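Local coordinates for sister chromatid cohesion protein (Chaetomium thermophilum, PDB 5T8V) that probably acts as a cohesin loader that binds chromatin, here represented by a large C-terminal part of the protein, at residues Ala125-Ala130 / Leu156-Arg161; Glu118-Leu123 / Leu194-Asp199. All coordinates share one frame; numbering follows the deposited sequence.

Interaction 1. Residues Ala125-Ala130 / Leu156-Arg161; sequences AAIRAA and LSLCKR
A helix-on-helix contact in an all-helical region brings L158 of helix 149-172 onto A126 and I127 of helix 120-136. The two helices follow one another in the chain, and their packing is consistent with the helical build of a HEAT-repeat protein. The contact is small and fully buried. L158 supplies more than half of the buried surface, and one methyl group, CD1, makes all the close approaches.

CD1 rests over the flat face of the peptide that joins A126 to I127. It lies 3.7 Å from A126 O and 3.9 Å from I127 N. A126 O is already used inside the helix, where A130 N bonds to it at 2.9 Å. The methyl group therefore covers a polar peptide whose oxygen is satisfied.

A126 has only CB on this side, which is consistent with the close approach of CD1 to the peptide. I127 adds only a loose contact through CG1, 4.5 Å from L158 CD1. No hydrogen bond joins the two segments.

Helix 81-96 takes part in the same core, since L94 touches both L158 and A130. F102 and T97, from loops, pack beside L158 and A126 respectively. Across the two segments, the nearest side-chain pair is A126 CB and L158 CD1, 4.0 Å apart.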
loop_
_atom_site.group_PDB
_atom_site.type_symbol
_atom_site.label_atom_id
_atom_site.label_comp_id
_atom_site.label_asym_id
_atom_site.label_seq_id
_atom_site.Cartn_x
_atom_site.Cartn_y
_atom_site.Cartn_z
ATOM N N ALA A 125 -54.969 33.243 -21.651
ATOM C CA ALA A 125 -55.029 34.387 -22.551
ATOM C C ALA A 125 -53.962 35.417 -22.201
ATOM O O ALA A 125 -53.359 36.028 -23.092
ATOM C CB ALA A 125 -56.422 35.013 -22.502
ATOM N N ALA A 126 -53.702 35.610 -20.906
ATOM C CA ALA A 126 -52.684 36.568 -20.486
ATOM C C ALA A 126 -51.280 36.040 -20.755
ATOM O O ALA A 126 -50.412 36.783 -21.227
ATOM C CB ALA A 126 -52.853 36.897 -19.004
ATOM N N ILE A 127 -51.036 34.763 -20.454
ATOM C CA ILE A 127 -49.723 34.165 -20.705
ATOM C C ILE A 127 -49.334 34.350 -22.167
ATOM O O ILE A 127 -48.284 34.925 -22.497
ATOM C CB ILE A 127 -49.731 32.678 -20.309
ATOM C CG1 ILE A 127 -49.947 32.535 -18.800
ATOM C CG2 ILE A 127 -48.428 31.993 -20.719
ATOM C CD1 ILE A 127 -50.210 31.114 -18.340
ATOM N N ARG A 128 -50.188 33.871 -23.073
ATOM C CA ARG A 128 -49.853 33.940 -24.487
ATOM C C ARG A 128 -49.975 35.355 -25.040
ATOM O O ARG A 128 -49.350 35.663 -26.061
ATOM C CB ARG A 128 -50.724 32.958 -25.266
ATOM C CG ARG A 128 -50.318 31.517 -25.002
ATOM C CD ARG A 128 -50.859 30.564 -26.037
ATOM N NE ARG A 128 -50.208 29.256 -25.951
ATOM C CZ ARG A 128 -49.077 28.931 -26.570
ATOM N NH1 ARG A 128 -48.449 29.813 -27.335
ATOM N NH2 ARG A 128 -48.570 27.715 -26.424
ATOM N N ALA A 129 -50.745 36.224 -24.382
ATOM C CA ALA A 129 -50.703 37.641 -24.721
ATOM C C ALA A 129 -49.311 38.209 -24.473
ATOM O O ALA A 129 -48.746 38.905 -25.328
ATOM C CB ALA A 129 -51.749 38.406 -23.911
ATOM N N ALA A 130 -48.739 37.917 -23.301
ATOM C CA ALA A 130 -47.369 38.329 -23.017
ATOM C C ALA A 130 -46.413 37.781 -24.064
ATOM O O ALA A 130 -45.565 38.513 -24.590
ATOM C CB ALA A 130 -46.953 37.859 -21.623
ATOM N N LEU A 156 -42.686 39.235 -16.886
ATOM C CA LEU A 156 -41.840 38.758 -15.798
ATOM C C LEU A 156 -42.667 38.402 -14.570
ATOM O O LEU A 156 -42.432 37.368 -13.928
ATOM C CB LEU A 156 -40.796 39.821 -15.460
ATOM C CG LEU A 156 -39.901 39.564 -14.250
ATOM C CD1 LEU A 156 -39.156 38.243 -14.386
ATOM C CD2 LEU A 156 -38.933 40.725 -14.087
ATOM N N SER A 157 -43.642 39.247 -14.225
ATOM C CA SER A 157 -44.533 38.925 -13.117
ATOM C C SER A 157 -45.230 37.595 -13.357
ATOM O O SER A 157 -45.226 36.714 -12.491
ATOM C CB SER A 157 -45.557 40.042 -12.923
ATOM O OG SER A 157 -44.919 41.250 -12.553
ATOM N N LEU A 158 -45.826 37.423 -14.539
ATOM C CA LEU A 158 -46.526 36.176 -14.829
ATOM C C LEU A 158 -45.597 34.977 -14.702
ATOM O O LEU A 158 -46.009 33.918 -14.220
ATOM C CB LEU A 158 -47.143 36.224 -16.226
ATOM C CG LEU A 158 -48.597 36.695 -16.303
ATOM C CD1 LEU A 158 -49.028 36.807 -17.754
ATOM C CD2 LEU A 158 -49.527 35.754 -15.544
ATOM N N CYS A 159 -44.343 35.115 -15.132
ATOM C CA CYS A 159 -43.398 34.014 -14.985
ATOM C C CYS A 159 -43.157 33.697 -13.513
ATOM O O CYS A 159 -43.219 32.532 -13.097
ATOM C CB CYS A 159 -42.086 34.349 -15.694
ATOM S SG CYS A 159 -42.202 34.334 -17.497
ATOM N N LYS A 160 -42.890 34.726 -12.704
ATOM C CA LYS A 160 -42.677 34.498 -11.277
ATOM C C LYS A 160 -43.873 33.795 -10.645
ATOM O O LYS A 160 -43.720 32.767 -9.975
ATOM C CB LYS A 160 -42.396 35.822 -10.564
ATOM C CG LYS A 160 -40.916 36.184 -10.496
ATOM C CD LYS A 160 -40.594 37.079 -9.304
ATOM C CE LYS A 160 -40.640 38.553 -9.670
ATOM N NZ LYS A 160 -40.318 39.420 -8.497
ATOM N N ARG A 161 -45.079 34.332 -10.851
ATOM C CA ARG A 161 -46.258 33.765 -10.203
ATOM C C ARG A 161 -46.590 32.382 -10.752
ATOM O O ARG A 161 -47.169 31.556 -10.038
ATOM C CB ARG A 161 -47.453 34.706 -10.363
ATOM C CG ARG A 161 -47.148 36.149 -9.982
ATOM C CD ARG A 161 -48.366 36.887 -9.443
ATOM N NE ARG A 161 -49.487 36.913 -10.381
ATOM C CZ ARG A 161 -49.591 37.743 -11.416
ATOM N NH1 ARG A 161 -48.633 38.625 -11.677
ATOM N NH2 ARG A 161 -50.656 37.684 -12.202
#

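Interaction 2. Residues Glu118-Leu123 / Leu194-Asp199; sequences ELLPNL and LPLMTD
L196 of helix 190-213 packs against L120 and L123, which lie three residues apart on helix 120-136. Its CB points toward that helix but stops short of both leucines: the distance from L196 CB to L120 CD2 is 4.9 Å. CG stands anti to the backbone N (chi1 180°), and this sends the fork out from the helix to the partner leucines. At the fork, L196 CG is 4.7 Å from both L120 CD2 and L123 CD2. The two methyl groups then divide the work. CD1 meets L123: it lies 3.7 Å from L123 CD2 and 4.0 Å from L123 CG. CD2 meets L120, with L120 CD2 at 3.9 Å.

L196 crosses each partner at about a right angle. L120 meets it through CD2, and L123 through CD2 and CG. In L120, CG sits beside the backbone N (chi1 -62°), and this brings its CD2 to L196. The two partner methyls, L120 CD2 and L123 CD2, are 4.4 Å apart and face L196 from the same side.

All three leucines are buried, and the contact is purely apolar. No hydrogen bond crosses it. I166 of helix 149-172 touches both L123 and L196, so a third helix closes on this cluster. E124 and I127, further along helix 120-136, also touch L196. F102, from a loop, packs on L123.

P195, just before L196, has no N-H to give, and the helix is kinked there.

Leucines from two helices distant in sequence meet here, with a third helix against them. They form an apolar helical core, consistent with the helical build of a HEAT-repeat protein.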
loop_
_atom_site.group_PDB
_atom_site.type_symbol
_atom_site.label_atom_id
_atom_site.label_comp_id
_atom_site.label_asym_id
_atom_site.label_seq_id
_atom_site.Cartn_x
_atom_site.Cartn_y
_atom_site.Cartn_z
ATOM N N GLU A 118 -61.754 27.765 -13.467
ATOM C CA GLU A 118 -62.461 28.809 -14.196
ATOM C C GLU A 118 -61.562 29.984 -14.555
ATOM O O GLU A 118 -61.942 30.796 -15.405
ATOM C CB GLU A 118 -63.656 29.293 -13.373
ATOM C CG GLU A 118 -64.614 28.172 -12.994
ATOM C CD GLU A 118 -65.896 28.679 -12.365
ATOM O OE1 GLU A 118 -66.632 27.859 -11.777
ATOM O OE2 GLU A 118 -66.168 29.896 -12.457
ATOM N N LEU A 119 -60.384 30.087 -13.937
ATOM C CA LEU A 119 -59.432 31.138 -14.267
ATOM C C LEU A 119 -58.653 30.842 -15.540
ATOM O O LEU A 119 -58.087 31.768 -16.132
ATOM C CB LEU A 119 -58.441 31.329 -13.118
ATOM C CG LEU A 119 -59.024 31.551 -11.723
ATOM C CD1 LEU A 119 -57.943 31.370 -10.664
ATOM C CD2 LEU A 119 -59.652 32.928 -11.620
ATOM N N LEU A 120 -58.613 29.584 -15.973
ATOM C CA LEU A 120 -57.694 29.205 -17.043
ATOM C C LEU A 120 -57.912 29.979 -18.336
ATOM O O LEU A 120 -56.912 30.292 -19.003
ATOM C CB LEU A 120 -57.793 27.695 -17.300
ATOM C CG LEU A 120 -57.414 26.766 -16.143
ATOM C CD1 LEU A 120 -57.353 25.332 -16.643
ATOM C CD2 LEU A 120 -56.091 27.159 -15.493
ATOM N N PRO A 121 -59.136 30.295 -18.764
ATOM C CA PRO A 121 -59.290 31.092 -19.989
ATOM C C PRO A 121 -58.554 32.424 -19.927
ATOM O O PRO A 121 -57.718 32.722 -20.789
ATOM C CB PRO A 121 -60.807 31.281 -20.089
ATOM C CG PRO A 121 -61.367 30.080 -19.415
ATOM C CD PRO A 121 -60.430 29.786 -18.278
ATOM N N ASN A 122 -58.847 33.231 -18.904
ATOM C CA ASN A 122 -58.187 34.527 -18.772
ATOM C C ASN A 122 -56.698 34.369 -18.485
ATOM O O ASN A 122 -55.871 35.098 -19.048
ATOM C CB ASN A 122 -58.857 35.348 -17.672
ATOM C CG ASN A 122 -60.254 35.794 -18.045
ATOM O OD1 ASN A 122 -60.630 35.784 -19.217
ATOM N ND2 ASN A 122 -61.032 36.199 -17.048
ATOM N N LEU A 123 -56.335 33.430 -17.611
ATOM C CA LEU A 123 -54.929 33.227 -17.276
ATOM C C LEU A 123 -54.114 32.881 -18.518
ATOM O O LEU A 123 -53.118 33.543 -18.830
ATOM C CB LEU A 123 -54.803 32.127 -16.220
ATOM C CG LEU A 123 -53.382 31.661 -15.894
ATOM C CD1 LEU A 123 -52.510 32.829 -15.460
ATOM C CD2 LEU A 123 -53.415 30.587 -14.821
ATOM N N LEU A 194 -52.365 20.557 -18.866
ATOM C CA LEU A 194 -51.247 20.504 -19.807
ATOM C C LEU A 194 -51.132 21.751 -20.670
ATOM O O LEU A 194 -50.033 22.332 -20.733
ATOM C CB LEU A 194 -51.367 19.251 -20.678
ATOM C CG LEU A 194 -50.434 18.102 -20.295
ATOM C CD1 LEU A 194 -50.663 17.675 -18.851
ATOM C CD2 LEU A 194 -50.631 16.928 -21.242
ATOM N N PRO A 195 -52.178 22.204 -21.364
ATOM C CA PRO A 195 -52.037 23.428 -22.174
ATOM C C PRO A 195 -51.505 24.611 -21.384
ATOM O O PRO A 195 -50.728 25.410 -21.919
ATOM C CB PRO A 195 -53.463 23.670 -22.680
ATOM C CG PRO A 195 -54.091 22.327 -22.682
ATOM C CD PRO A 195 -53.511 21.601 -21.506
ATOM N N LEU A 196 -51.903 24.739 -20.118
ATOM C CA LEU A 196 -51.368 25.802 -19.274
ATOM C C LEU A 196 -49.858 25.666 -19.122
ATOM O O LEU A 196 -49.114 26.646 -19.257
ATOM C CB LEU A 196 -52.058 25.767 -17.911
ATOM C CG LEU A 196 -51.621 26.811 -16.887
ATOM C CD1 LEU A 196 -52.016 28.206 -17.341
ATOM C CD2 LEU A 196 -52.231 26.490 -15.540
ATOM N N MET A 197 -49.387 24.448 -18.841
ATOM C CA MET A 197 -47.951 24.211 -18.732
ATOM C C MET A 197 -47.238 24.579 -20.025
ATOM O O MET A 197 -46.201 25.252 -20.006
ATOM C CB MET A 197 -47.689 22.747 -18.376
ATOM C CG MET A 197 -48.306 22.305 -17.060
ATOM S SD MET A 197 -47.746 23.293 -15.659
ATOM C CE MET A 197 -47.432 22.002 -14.458
ATOM N N THR A 198 -47.775 24.139 -21.165
ATOM C CA THR A 198 -47.170 24.496 -22.443
ATOM C C THR A 198 -47.086 26.009 -22.601
ATOM O O THR A 198 -46.053 26.542 -23.024
ATOM C CB THR A 198 -47.965 23.878 -23.594
ATOM O OG1 THR A 198 -47.941 22.451 -23.479
ATOM C CG2 THR A 198 -47.378 24.281 -24.950
ATOM N N ASP A 199 -48.164 26.720 -22.265
ATOM C CA ASP A 199 -48.142 28.177 -22.333
ATOM C C ASP A 199 -47.006 28.745 -21.490
ATOM O O ASP A 199 -46.265 29.630 -21.937
ATOM C CB ASP A 199 -49.487 28.742 -21.874
ATOM C CG ASP A 199 -50.638 28.297 -22.752
ATOM O OD1 ASP A 199 -50.420 27.446 -23.643
ATOM O OD2 ASP A 199 -51.765 28.791 -22.546
#

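In the fold
Interactions 1 and 2 share helix 120-136, and their centres are about 10 Å apart. The helix offers L120 and L123 to helix 190-213, and A126 with I127 to helix 149-172. I127 also joins the two contacts: its CD1 lies 3.6 Å from L196 CD1. The apolar core is thus continuous from one to the other. Beside these apolar contacts, R128 NE forms a salt bridge with D199 OD1 at 2.9 Å. E124 OE2 also lies close to D199 OD2, and R128 may offset the repulsion between these two acids. Together the contacts tie three helices into one bundle.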